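Local structure of beta-galactosidase (Bacillus circulans, 4MAD) at residues G407-T412 against V443-E448; L18-S23 against N240-C245; I530-W535 against Q583-V588; R42-Y47 against A563-E568. The protein probably hydrolyses terminal non-reducing beta-D-galactose residues in beta-D-galactosides, as a family 35 glycoside hydrolase with a (beta/alpha)8 catalytic barrel. All coordinates share one frame; numbering follows the deposited sequence.

Contact 1 (G407-T412 against V443-E448); sequences GKQALT and VELTEE
Lys-408 and Glu-444 face each other as a non-hydrogen-bonded antiparallel pair and run side by side off the same exposed face. Lys-408 CG is anti to the backbone N (chi1 165°). Lys-408 CB lies 3.1 Å from Glu-444 OE1; CG and CD then run along the carboxylate, closer to OE2 than to OE1. A bend at chi3 (-116°) and another at chi4 turn the chain over, bringing CE and finally NZ to Glu-444 OE2. The salt bridge, Lys-408 NZ to Glu-444 OE2, is short, 2.6 Å, and uses the oxygen's syn lone pair. Lysine suits this place: its methylenes lie along the glutamate's carboxylate, and its length lets NZ curl back to OE2. The backbone beneath is an antiparallel ladder that places 440-445 at the edge of a sheet in the first all-beta domain. Gln-409 and Val-443 form one hydrogen-bonded pair: Gln-409 N reaches Val-443 O at 2.9 Å, and Val-443 N reaches Gln-409 O at the same length, both donors lying nearly along the C=O axes. Gly-407 and Leu-445 form the other, with Leu-445 N 3.0 Å from Gly-407 O. Gly-407 has phi 75°, where a side chain would jam against the preceding carbonyl. On the opposite face Val-443 CG1 meets Leu-411 CB at 4.4 Å, while Leu-480 touches Leu-411, Gln-409 and Leu-445. Gln-409 bends at chi2 and sends NE2 to Tyr-406 O.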
loop_
_atom_site.group_PDB
_atom_site.type_symbol
_atom_site.label_atom_id
_atom_site.label_comp_id
_atom_site.label_asym_id
_atom_site.label_seq_id
_atom_site.Cartn_x
_atom_site.Cartn_y
_atom_site.Cartn_z
ATOM N N GLY A 407 -16.684 0.303 40.141
ATOM C CA GLY A 407 -17.838 -0.490 39.801
ATOM C C GLY A 407 -18.117 -0.604 38.306
ATOM O O GLY A 407 -17.251 -0.549 37.518
ATOM N N LYS A 408 -19.348 -0.821 37.943
ATOM C CA LYS A 408 -19.660 -0.989 36.563
ATOM C C LYS A 408 -19.557 0.349 35.851
ATOM O O LYS A 408 -20.165 1.314 36.276
ATOM C CB LYS A 408 -21.065 -1.516 36.474
ATOM C CG LYS A 408 -21.692 -1.433 35.159
ATOM C CD LYS A 408 -23.110 -1.807 35.266
ATOM C CE LYS A 408 -23.364 -3.028 34.494
ATOM N NZ LYS A 408 -23.034 -4.221 35.285
ATOM N N GLN A 409 -18.755 0.387 34.799
ATOM C CA GLN A 409 -18.547 1.584 34.012
ATOM C C GLN A 409 -18.565 1.309 32.520
ATOM O O GLN A 409 -18.229 0.269 32.112
ATOM C CB GLN A 409 -17.206 2.200 34.334
ATOM C CG GLN A 409 -17.059 2.615 35.745
ATOM C CD GLN A 409 -17.870 3.840 36.061
ATOM O OE1 GLN A 409 -18.018 4.669 35.246
ATOM N NE2 GLN A 409 -18.374 3.936 37.255
ATOM N N ALA A 410 -18.932 2.298 31.745
ATOM C CA ALA A 410 -18.786 2.236 30.335
ATOM C C ALA A 410 -17.450 2.826 29.984
ATOM O O ALA A 410 -17.179 3.948 30.298
ATOM C CB ALA A 410 -19.829 2.987 29.671
ATOM N N LEU A 411 -16.633 2.025 29.341
ATOM C CA LEU A 411 -15.347 2.479 28.885
ATOM C C LEU A 411 -15.482 2.951 27.465
ATOM O O LEU A 411 -15.967 2.248 26.654
ATOM C CB LEU A 411 -14.353 1.353 28.891
ATOM C CG LEU A 411 -12.913 1.774 28.657
ATOM C CD1 LEU A 411 -12.076 1.129 29.645
ATOM C CD2 LEU A 411 -12.466 1.370 27.354
ATOM N N THR A 412 -15.072 4.154 27.181
ATOM C CA THR A 412 -15.108 4.636 25.823
ATOM C C THR A 412 -13.720 5.030 25.370
ATOM O O THR A 412 -13.022 5.695 26.073
ATOM C CB THR A 412 -16.050 5.841 25.674
ATOM O OG1 THR A 412 -17.362 5.462 26.074
ATOM C CG2 THR A 412 -16.063 6.339 24.245
ATOM N N VAL A 443 -17.107 -2.389 31.551
ATOM C CA VAL A 443 -16.164 -3.017 32.441
ATOM C C VAL A 443 -16.658 -2.977 33.862
ATOM O O VAL A 443 -17.479 -2.178 34.175
ATOM C CB VAL A 443 -14.845 -2.366 32.394
ATOM C CG1 VAL A 443 -14.296 -2.461 31.016
ATOM C CG2 VAL A 443 -14.960 -0.986 32.814
ATOM N N GLU A 444 -16.177 -3.890 34.692
ATOM C CA GLU A 444 -16.505 -3.907 36.090
ATOM C C GLU A 444 -15.252 -3.772 36.913
ATOM O O GLU A 444 -14.482 -4.684 36.971
ATOM C CB GLU A 444 -17.132 -5.218 36.445
ATOM C CG GLU A 444 -18.299 -5.535 35.637
ATOM C CD GLU A 444 -19.483 -4.809 36.122
ATOM O OE1 GLU A 444 -19.318 -4.052 37.059
ATOM O OE2 GLU A 444 -20.581 -5.007 35.601
ATOM N N LEU A 445 -15.073 -2.631 37.546
ATOM C CA LEU A 445 -13.878 -2.359 38.279
ATOM C C LEU A 445 -14.134 -2.499 39.752
ATOM O O LEU A 445 -14.511 -1.565 40.395
ATOM C CB LEU A 445 -13.442 -0.957 37.983
ATOM C CG LEU A 445 -13.292 -0.793 36.491
ATOM C CD1 LEU A 445 -13.117 0.580 36.128
ATOM C CD2 LEU A 445 -12.141 -1.586 36.071
ATOM N N THR A 446 -13.949 -3.692 40.261
ATOM C CA THR A 446 -14.258 -3.936 41.637
ATOM C C THR A 446 -13.080 -3.965 42.547
ATOM O O THR A 446 -13.249 -3.973 43.721
ATOM C CB THR A 446 -14.945 -5.225 41.777
ATOM O OG1 THR A 446 -14.141 -6.203 41.165
ATOM C CG2 THR A 446 -16.234 -5.183 41.077
ATOM N N GLU A 447 -11.884 -4.020 42.011
ATOM C CA GLU A 447 -10.716 -4.014 42.850
ATOM C C GLU A 447 -10.302 -2.631 43.272
ATOM O O GLU A 447 -10.756 -1.697 42.725
ATOM C CB GLU A 447 -9.565 -4.809 42.224
ATOM C CG GLU A 447 -9.901 -6.293 41.942
ATOM C CD GLU A 447 -9.643 -7.280 43.117
ATOM O OE1 GLU A 447 -8.653 -7.164 43.835
ATOM O OE2 GLU A 447 -10.433 -8.214 43.284
ATOM N N GLU A 448 -9.415 -2.519 44.249
ATOM C CA GLU A 448 -8.895 -1.234 44.681
ATOM C C GLU A 448 -8.125 -0.513 43.601
ATOM O O GLU A 448 -8.112 0.666 43.553
ATOM C CB GLU A 448 -7.964 -1.403 45.870
ATOM C CG GLU A 448 -8.651 -1.759 47.139
ATOM C CD GLU A 448 -9.788 -0.837 47.437
ATOM O OE1 GLU A 448 -9.542 0.350 47.727
ATOM O OE2 GLU A 448 -10.939 -1.274 47.368
#

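Contact 2 (L18-S23 against N240-C245); sequences LTYDDS and NAPLMC
This is a small, mainly apolar contact near the surface, at the N-terminal end of the catalytic barrel, where the first hairpin of the chain (strands 18-20 and 24-26) packs against the loop that leads into barrel strand 244-249. No hydrogen bond crosses between 18-23 and 240-245; an aromatic ring, a proline and a methyl group carry the contact. In Tyr-20 a chi1 of 63° puts CG between the two backbone branches and brings the ring against Ala-241 and Pro-242. The tyrosine and proline side chains run nearly perpendicular. The closest approach is Tyr-20 CD1 to Pro-242 CD, 3.4 Å, while Pro-242 CG comes within 3.6 Å of Tyr-20 CB. One atom further round the ring, Tyr-20 CE1 meets Ala-241 CB at 3.7 Å. Replacing Tyr-20 by an alanine would probably uncover Pro-242 and Ala-241, because every side-chain contact of the ring with them would be lost, together with its meeting with Phe-218 at the start of the neighbouring, preceding barrel strand. Beyond the tyrosine the hairpin reverses through an Asx turn: Asp-21 OD1 accepts from Ser-23 N at 3.1 Å, and Asp-21 N bonds to Ser-23 O. Aspartate suits this corner because its short carboxylate reaches the backbone two residues on. Pro-242 also touches Phe-24 of the second hairpin strand. With only carbon meeting carbon between the side chains, the fit rests on shape and on burying apolar surface, and the rigid proline ring offers a fixed shape to pack against.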
loop_
_atom_site.group_PDB
_atom_site.type_symbol
_atom_site.label_atom_id
_atom_site.label_comp_id
_atom_site.label_asym_id
_atom_site.label_seq_id
_atom_site.Cartn_x
_atom_site.Cartn_y
_atom_site.Cartn_z
ATOM N N LEU A 18 9.636 12.998 -25.492
ATOM C CA LEU A 18 8.242 12.813 -25.797
ATOM C C LEU A 18 7.540 14.135 -25.846
ATOM O O LEU A 18 7.586 14.861 -24.927
ATOM C CB LEU A 18 7.552 11.960 -24.731
ATOM C CG LEU A 18 6.076 11.667 -24.955
ATOM C CD1 LEU A 18 5.861 10.698 -26.090
ATOM C CD2 LEU A 18 5.395 11.187 -23.718
ATOM N N THR A 19 6.872 14.394 -26.946
ATOM C CA THR A 19 6.082 15.610 -27.105
ATOM C C THR A 19 4.783 15.256 -27.778
ATOM O O THR A 19 4.513 14.132 -27.997
ATOM C CB THR A 19 6.775 16.668 -27.980
ATOM O OG1 THR A 19 6.881 16.175 -29.296
ATOM C CG2 THR A 19 8.107 16.957 -27.485
ATOM N N TYR A 20 3.964 16.245 -28.021
ATOM C CA TYR A 20 2.782 16.006 -28.791
ATOM C C TYR A 20 2.161 17.160 -29.496
ATOM O O TYR A 20 2.128 18.250 -28.998
ATOM C CB TYR A 20 1.597 15.573 -27.910
ATOM C CG TYR A 20 1.131 16.578 -26.921
ATOM C CD1 TYR A 20 0.138 17.484 -27.220
ATOM C CD2 TYR A 20 1.671 16.619 -25.680
ATOM C CE1 TYR A 20 -0.290 18.384 -26.297
ATOM C CE2 TYR A 20 1.290 17.534 -24.774
ATOM C CZ TYR A 20 0.304 18.415 -25.087
ATOM O OH TYR A 20 -0.077 19.286 -24.192
ATOM N N ASP A 21 1.629 16.880 -30.657
ATOM C CA ASP A 21 0.795 17.880 -31.223
ATOM C C ASP A 21 -0.673 17.672 -31.545
ATOM O O ASP A 21 -1.526 18.345 -31.025
ATOM C CB ASP A 21 1.206 18.285 -32.604
ATOM C CG ASP A 21 1.565 17.140 -33.449
ATOM O OD1 ASP A 21 0.774 16.202 -33.595
ATOM O OD2 ASP A 21 2.657 17.198 -34.002
ATOM N N ASP A 22 -0.896 16.591 -32.282
ATOM C CA ASP A 22 -2.203 16.049 -32.516
ATOM C C ASP A 22 -2.075 14.717 -31.807
ATOM O O ASP A 22 -3.033 14.142 -31.349
ATOM C CB ASP A 22 -2.365 15.768 -33.989
ATOM C CG ASP A 22 -3.692 16.139 -34.478
ATOM O OD1 ASP A 22 -3.864 17.295 -34.863
ATOM O OD2 ASP A 22 -4.580 15.276 -34.475
ATOM N N SER A 23 -0.860 14.225 -31.816
ATOM C CA SER A 23 -0.567 12.910 -31.361
ATOM C C SER A 23 0.773 12.903 -30.652
ATOM O O SER A 23 1.504 13.814 -30.818
ATOM C CB SER A 23 -0.586 12.006 -32.563
ATOM O OG SER A 23 0.689 11.647 -32.904
ATOM N N ASN A 240 -7.751 19.418 -28.437
ATOM C CA ASN A 240 -6.882 18.957 -29.514
ATOM C C ASN A 240 -5.791 17.917 -29.230
ATOM O O ASN A 240 -5.391 17.191 -30.083
ATOM C CB ASN A 240 -6.245 20.151 -30.182
ATOM C CG ASN A 240 -7.252 21.121 -30.686
ATOM O OD1 ASN A 240 -8.206 20.747 -31.277
ATOM N ND2 ASN A 240 -7.056 22.366 -30.399
ATOM N N ALA A 241 -5.360 17.874 -27.986
ATOM C CA ALA A 241 -4.272 17.066 -27.547
ATOM C C ALA A 241 -4.620 15.583 -27.566
ATOM O O ALA A 241 -5.754 15.243 -27.602
ATOM C CB ALA A 241 -3.832 17.486 -26.238
ATOM N N PRO A 242 -3.606 14.737 -27.579
ATOM C CA PRO A 242 -3.821 13.308 -27.728
ATOM C C PRO A 242 -4.580 12.795 -26.548
ATOM O O PRO A 242 -4.483 13.372 -25.514
ATOM C CB PRO A 242 -2.418 12.730 -27.707
ATOM C CG PRO A 242 -1.538 13.786 -27.546
ATOM C CD PRO A 242 -2.192 15.061 -27.731
ATOM N N LEU A 243 -5.305 11.719 -26.721
ATOM C CA LEU A 243 -6.120 11.168 -25.654
ATOM C C LEU A 243 -5.397 10.056 -24.915
ATOM O O LEU A 243 -4.986 9.147 -25.525
ATOM C CB LEU A 243 -7.384 10.597 -26.239
ATOM C CG LEU A 243 -8.275 11.468 -27.106
ATOM C CD1 LEU A 243 -9.410 10.675 -27.736
ATOM C CD2 LEU A 243 -8.813 12.588 -26.269
ATOM N N MET A 244 -5.243 10.152 -23.604
ATOM C CA MET A 244 -4.649 9.074 -22.843
ATOM C C MET A 244 -5.433 8.688 -21.580
ATOM O O MET A 244 -5.771 9.504 -20.826
ATOM C CB MET A 244 -3.224 9.375 -22.447
ATOM C CG MET A 244 -2.565 8.186 -21.863
ATOM S SD MET A 244 -0.823 8.381 -21.869
ATOM C CE MET A 244 -0.297 6.828 -21.385
ATOM N N CYS A 245 -5.654 7.410 -21.378
ATOM C CA CYS A 245 -6.194 6.906 -20.142
ATOM C C CYS A 245 -5.029 6.539 -19.261
ATOM O O CYS A 245 -4.416 5.575 -19.466
ATOM C CB CYS A 245 -7.006 5.666 -20.408
ATOM S SG CYS A 245 -7.651 4.909 -18.925
#

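Contact 3 (I530-W535 against Q583-V588); sequences IDLSEW and QSVTFV
Tight packing and a looser rim divide the contact between 530-535 and 583-588. On the packed side Ile-530 and Phe-587, a non-hydrogen-bonded antiparallel pair, run side by side, with Ile-530 CG1 3.3 Å from Phe-587 CE1 and Ile-530 CD1 beside Phe-587 CE1 and CZ. Val-585 CG1 comes equally near Trp-535 NE1, 3.3 Å, the side chains nearly perpendicular. Trp-535 NE1 also bonds to Ser-584 O at 3.1 Å; the oxygen lies in the ring plane, so the bond fixes how the indole is turned. The branched Ile-530 and Val-585 each set compact carbon surface against an aromatic ring. Asp-531 N makes the ladder bond between the strands, straight and 3.0 Å, to Thr-586 O; Thr-586 N is buried without a partner. The exposed side is looser: Asp-531 CB meets Val-588 CG1 only at 4.4 Å, and Glu-534 OE1 stays 4.1 Å from Ser-584 O. Asp-531 OD1 turns back on its own chain, taking Ser-533 OG on its syn lone pair and Ser-533 N, an Asx turn. Strand 584-588 lies between 357-366 and 528-531, while Leu-575, Leu-547 and Tyr-550 from other strands pack on the buried side chains, consistent with a galactose-binding-like beta-sandwich.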
loop_
_atom_site.group_PDB
_atom_site.type_symbol
_atom_site.label_atom_id
_atom_site.label_comp_id
_atom_site.label_asym_id
_atom_site.label_seq_id
_atom_site.Cartn_x
_atom_site.Cartn_y
_atom_site.Cartn_z
ATOM N N ILE A 530 1.301 -19.420 2.473
ATOM C CA ILE A 530 0.893 -19.874 3.769
ATOM C C ILE A 530 -0.628 -19.812 3.955
ATOM O O ILE A 530 -1.193 -18.789 3.865
ATOM C CB ILE A 530 1.537 -19.032 4.901
ATOM C CG1 ILE A 530 3.039 -19.012 4.787
ATOM C CG2 ILE A 530 1.184 -19.593 6.201
ATOM C CD1 ILE A 530 3.732 -18.250 5.878
ATOM N N ASP A 531 -1.241 -20.936 4.242
ATOM C CA ASP A 531 -2.672 -21.034 4.400
ATOM C C ASP A 531 -3.051 -20.745 5.833
ATOM O O ASP A 531 -2.708 -21.477 6.675
ATOM C CB ASP A 531 -3.140 -22.433 4.093
ATOM C CG ASP A 531 -4.557 -22.678 4.506
ATOM O OD1 ASP A 531 -5.332 -21.769 4.657
ATOM O OD2 ASP A 531 -4.887 -23.837 4.688
ATOM N N LEU A 532 -3.715 -19.629 6.041
ATOM C CA LEU A 532 -4.004 -19.119 7.348
ATOM C C LEU A 532 -5.475 -19.167 7.695
ATOM O O LEU A 532 -5.900 -18.518 8.603
ATOM C CB LEU A 532 -3.521 -17.705 7.466
ATOM C CG LEU A 532 -2.008 -17.600 7.465
ATOM C CD1 LEU A 532 -1.453 -16.486 6.714
ATOM C CD2 LEU A 532 -1.424 -17.749 8.811
ATOM N N SER A 533 -6.193 -19.987 6.927
ATOM C CA SER A 533 -7.636 -20.123 7.027
ATOM C C SER A 533 -8.077 -20.621 8.393
ATOM O O SER A 533 -9.173 -20.351 8.813
ATOM C CB SER A 533 -8.215 -21.038 5.938
ATOM O OG SER A 533 -7.735 -22.329 6.036
ATOM N N GLU A 534 -7.233 -21.413 9.029
ATOM C CA GLU A 534 -7.522 -21.886 10.374
ATOM C C GLU A 534 -7.462 -20.794 11.445
ATOM O O GLU A 534 -8.105 -20.896 12.430
ATOM C CB GLU A 534 -6.706 -23.102 10.789
ATOM C CG GLU A 534 -7.217 -23.741 12.067
ATOM C CD GLU A 534 -6.392 -24.906 12.622
ATOM O OE1 GLU A 534 -5.248 -25.109 12.249
ATOM O OE2 GLU A 534 -6.923 -25.607 13.466
ATOM N N TRP A 535 -6.611 -19.822 11.235
ATOM C CA TRP A 535 -6.301 -18.779 12.182
ATOM C C TRP A 535 -7.310 -17.644 12.105
ATOM O O TRP A 535 -8.237 -17.722 11.363
ATOM C CB TRP A 535 -4.862 -18.315 11.991
ATOM C CG TRP A 535 -3.877 -19.412 12.342
ATOM C CD1 TRP A 535 -3.541 -20.491 11.603
ATOM C CD2 TRP A 535 -3.119 -19.504 13.542
ATOM N NE1 TRP A 535 -2.689 -21.255 12.284
ATOM C CE2 TRP A 535 -2.374 -20.661 13.465
ATOM C CE3 TRP A 535 -3.022 -18.724 14.680
ATOM C CZ2 TRP A 535 -1.525 -21.059 14.467
ATOM C CZ3 TRP A 535 -2.174 -19.121 15.671
ATOM C CH2 TRP A 535 -1.454 -20.283 15.571
ATOM N N GLN A 583 -2.221 -25.070 16.442
ATOM C CA GLN A 583 -0.946 -25.736 16.590
ATOM C C GLN A 583 0.066 -25.626 15.463
ATOM O O GLN A 583 1.187 -25.918 15.633
ATOM C CB GLN A 583 -1.160 -27.192 16.942
ATOM C CG GLN A 583 -1.931 -27.468 18.172
ATOM C CD GLN A 583 -1.295 -26.970 19.449
ATOM O OE1 GLN A 583 -0.090 -26.874 19.579
ATOM N NE2 GLN A 583 -2.128 -26.667 20.416
ATOM N N SER A 584 -0.411 -25.211 14.313
ATOM C CA SER A 584 0.350 -25.255 13.086
ATOM C C SER A 584 -0.207 -24.411 11.968
ATOM O O SER A 584 -1.287 -23.958 12.014
ATOM C CB SER A 584 0.391 -26.685 12.579
ATOM O OG SER A 584 -0.844 -27.057 12.108
ATOM N N VAL A 585 0.580 -24.214 10.835
ATOM C CA VAL A 585 0.140 -23.773 9.563
ATOM C C VAL A 585 0.697 -24.708 8.443
ATOM O O VAL A 585 1.624 -25.377 8.653
ATOM C CB VAL A 585 0.575 -22.324 9.279
ATOM C CG1 VAL A 585 -0.082 -21.368 10.264
ATOM C CG2 VAL A 585 2.090 -22.200 9.338
ATOM N N THR A 586 0.162 -24.449 7.341
ATOM C CA THR A 586 0.562 -25.275 6.222
ATOM C C THR A 586 0.957 -24.443 5.021
ATOM O O THR A 586 0.373 -23.456 4.785
ATOM C CB THR A 586 -0.546 -26.169 5.728
ATOM O OG1 THR A 586 -1.299 -26.607 6.816
ATOM C CG2 THR A 586 0.051 -27.362 5.110
ATOM N N PHE A 587 1.980 -24.854 4.302
ATOM C CA PHE A 587 2.434 -24.096 3.188
ATOM C C PHE A 587 1.883 -24.814 1.938
ATOM O O PHE A 587 2.032 -25.967 1.815
ATOM C CB PHE A 587 3.952 -24.023 3.160
ATOM C CG PHE A 587 4.531 -23.106 4.185
ATOM C CD1 PHE A 587 5.113 -21.933 3.846
ATOM C CD2 PHE A 587 4.463 -23.439 5.482
ATOM C CE1 PHE A 587 5.592 -21.103 4.793
ATOM C CE2 PHE A 587 4.949 -22.612 6.437
ATOM C CZ PHE A 587 5.521 -21.454 6.081
ATOM N N VAL A 588 1.253 -24.085 1.044
ATOM C CA VAL A 588 0.618 -24.647 -0.128
ATOM C C VAL A 588 1.144 -24.001 -1.428
ATOM O O VAL A 588 1.852 -23.044 -1.364
ATOM C CB VAL A 588 -0.895 -24.511 -0.032
ATOM C CG1 VAL A 588 -1.364 -25.152 1.172
ATOM C CG2 VAL A 588 -1.279 -23.097 0.000
#

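Contact 4 (R42-Y47 against A563-E568); sequences RTVPEY and APFLQE
Asp-527 OD1 is held by two bonds, from Tyr-47 OH and Ala-563 N, one from each segment, so a single carboxylate oxygen ties the two together. The two segments belong to different domains. Residues 42-47 follow the first strand of the (beta/alpha)8 barrel, and 563-565 form a short 3-10 turn of the galactose-binding domain, so this is a domain interface between loops. Tyrosine suits its place, having a hydroxyl for Asp-527 and a ring for the proline: Tyr-47 CZ lies 4.0 Å from Pro-564 CD, and Tyr-47 OH stands 3.5 Å from Ala-563 CB. A phenylalanine here would lose the hydroxyl's bond to Asp-527 and its contact with Ala-563 CB, and would probably loosen the interface. Glu-46 and Pro-564 lie alongside each other with their side chains pointing opposite ways. The glutamate is bent at chi2 (86°), which lays its chain against the proline ring, with Glu-46 OE1 3.7 Å from Pro-564 CB. The buried Val-44 finishes the seam, with its branched side chain spanning two neighbours: Val-44 CG2 reaches Pro-564 CG at 4.2 Å, and Val-44 CG1 meets Phe-565 CE1 at 3.6 Å.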
loop_
_atom_site.group_PDB
_atom_site.type_symbol
_atom_site.label_atom_id
_atom_site.label_comp_id
_atom_site.label_asym_id
_atom_site.label_seq_id
_atom_site.Cartn_x
_atom_site.Cartn_y
_atom_site.Cartn_z
ATOM N N ARG A 42 6.110 -3.008 -4.578
ATOM C CA ARG A 42 5.167 -4.087 -4.406
ATOM C C ARG A 42 5.639 -5.487 -4.871
ATOM O O ARG A 42 4.914 -6.397 -4.787
ATOM C CB ARG A 42 3.843 -3.708 -5.016
ATOM C CG ARG A 42 3.059 -2.780 -4.138
ATOM C CD ARG A 42 1.797 -2.250 -4.765
ATOM N NE ARG A 42 0.787 -1.889 -3.802
ATOM C CZ ARG A 42 0.035 -0.798 -3.832
ATOM N NH1 ARG A 42 0.151 0.051 -4.815
ATOM N NH2 ARG A 42 -0.872 -0.608 -2.895
ATOM N N THR A 43 6.874 -5.595 -5.355
ATOM C CA THR A 43 7.456 -6.870 -5.727
ATOM C C THR A 43 8.902 -6.926 -5.222
ATOM O O THR A 43 9.553 -5.978 -5.271
ATOM C CB THR A 43 7.365 -7.066 -7.237
ATOM O OG1 THR A 43 5.999 -7.190 -7.597
ATOM C CG2 THR A 43 8.159 -8.260 -7.668
ATOM N N VAL A 44 9.356 -8.051 -4.737
ATOM C CA VAL A 44 10.741 -8.103 -4.255
ATOM C C VAL A 44 11.703 -7.860 -5.416
ATOM O O VAL A 44 11.436 -8.282 -6.493
ATOM C CB VAL A 44 11.110 -9.467 -3.596
ATOM C CG1 VAL A 44 10.395 -9.628 -2.290
ATOM C CG2 VAL A 44 10.814 -10.603 -4.535
ATOM N N PRO A 45 12.850 -7.240 -5.170
ATOM C CA PRO A 45 13.730 -6.826 -6.257
ATOM C C PRO A 45 14.266 -7.951 -7.130
ATOM O O PRO A 45 14.471 -7.784 -8.291
ATOM C CB PRO A 45 14.869 -6.106 -5.550
ATOM C CG PRO A 45 14.617 -6.182 -4.191
ATOM C CD PRO A 45 13.280 -6.660 -3.911
ATOM N N GLU A 46 14.409 -9.118 -6.556
ATOM C CA GLU A 46 14.934 -10.271 -7.263
ATOM C C GLU A 46 14.064 -10.587 -8.476
ATOM O O GLU A 46 14.524 -11.118 -9.424
ATOM C CB GLU A 46 14.997 -11.454 -6.321
ATOM C CG GLU A 46 16.066 -11.289 -5.306
ATOM C CD GLU A 46 15.666 -10.510 -4.078
ATOM O OE1 GLU A 46 14.513 -10.216 -3.899
ATOM O OE2 GLU A 46 16.547 -10.272 -3.273
ATOM N N TYR A 47 12.782 -10.231 -8.346
ATOM C CA TYR A 47 11.766 -10.497 -9.341
ATOM C C TYR A 47 11.400 -9.345 -10.306
ATOM O O TYR A 47 10.637 -9.527 -11.212
ATOM C CB TYR A 47 10.514 -11.067 -8.672
ATOM C CG TYR A 47 10.610 -12.466 -8.104
ATOM C CD1 TYR A 47 11.500 -13.388 -8.606
ATOM C CD2 TYR A 47 9.758 -12.883 -7.121
ATOM C CE1 TYR A 47 11.557 -14.635 -8.113
ATOM C CE2 TYR A 47 9.807 -14.140 -6.639
ATOM C CZ TYR A 47 10.718 -15.020 -7.122
ATOM O OH TYR A 47 10.793 -16.307 -6.691
ATOM N N ALA A 563 10.227 -16.588 -2.962
ATOM C CA ALA A 563 11.322 -17.475 -2.663
ATOM C C ALA A 563 12.499 -16.783 -1.971
ATOM O O ALA A 563 13.137 -17.382 -1.150
ATOM C CB ALA A 563 11.777 -18.130 -3.882
ATOM N N PRO A 564 12.781 -15.541 -2.299
ATOM C CA PRO A 564 13.953 -14.861 -1.734
ATOM C C PRO A 564 13.920 -14.694 -0.232
ATOM O O PRO A 564 14.923 -14.494 0.357
ATOM C CB PRO A 564 13.920 -13.534 -2.415
ATOM C CG PRO A 564 13.404 -13.861 -3.760
ATOM C CD PRO A 564 12.322 -14.844 -3.500
ATOM N N PHE A 565 12.727 -14.714 0.330
ATOM C CA PHE A 565 12.510 -14.690 1.739
ATOM C C PHE A 565 13.016 -15.984 2.438
ATOM O O PHE A 565 13.287 -15.987 3.585
ATOM C CB PHE A 565 11.044 -14.450 2.019
ATOM C CG PHE A 565 10.576 -13.018 1.782
ATOM C CD1 PHE A 565 11.408 -12.049 1.311
ATOM C CD2 PHE A 565 9.282 -12.669 2.043
ATOM C CE1 PHE A 565 10.958 -10.798 1.108
ATOM C CE2 PHE A 565 8.856 -11.437 1.859
ATOM C CZ PHE A 565 9.683 -10.497 1.376
ATOM N N LEU A 566 12.999 -17.079 1.704
ATOM C CA LEU A 566 13.452 -18.395 2.120
ATOM C C LEU A 566 14.953 -18.695 1.883
ATOM O O LEU A 566 15.601 -18.041 1.125
ATOM C CB LEU A 566 12.637 -19.478 1.426
ATOM C CG LEU A 566 11.133 -19.570 1.696
ATOM C CD1 LEU A 566 10.390 -20.535 0.842
ATOM C CD2 LEU A 566 10.904 -19.829 3.108
ATOM N N GLN A 567 15.438 -19.689 2.602
ATOM C CA GLN A 567 16.777 -20.187 2.444
ATOM C C GLN A 567 16.815 -21.685 2.596
ATOM O O GLN A 567 15.961 -22.285 3.196
ATOM C CB GLN A 567 17.737 -19.537 3.409
ATOM C CG GLN A 567 17.542 -19.904 4.835
ATOM C CD GLN A 567 18.277 -18.949 5.744
ATOM O OE1 GLN A 567 18.059 -17.762 5.687
ATOM N NE2 GLN A 567 19.148 -19.452 6.547
ATOM N N GLU A 568 17.832 -22.284 2.011
ATOM C CA GLU A 568 17.994 -23.709 2.152
ATOM C C GLU A 568 18.245 -24.016 3.573
ATOM O O GLU A 568 18.981 -23.359 4.194
ATOM C CB GLU A 568 19.155 -24.222 1.310
ATOM C CG GLU A 568 18.699 -24.591 -0.076
ATOM C CD GLU A 568 19.811 -24.661 -1.107
ATOM O OE1 GLU A 568 20.960 -24.928 -0.734
ATOM O OE2 GLU A 568 19.504 -24.461 -2.296
#

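The four contacts sample three parts of one chain. Contacts 1 and 2 lie on opposite sides of its centre, their centres about 67 Å apart. Contacts 3 and 4 are the closest pair, with centres about 20 Å apart and nearest atoms about 6 Å, and both involve the galactose-binding domain; contact 4 joins it to the barrel. Contact 2, centred about 39 Å from contact 4, lies on the same barrel. None of the contacts forms the active site, but the strand entered at contact 2 carries Glu-247, the predicted nucleophile, and Arg-42 of contact 4 touches Glu-112, which lines a pocket holding 2-(2-methoxyethoxy)ethanol.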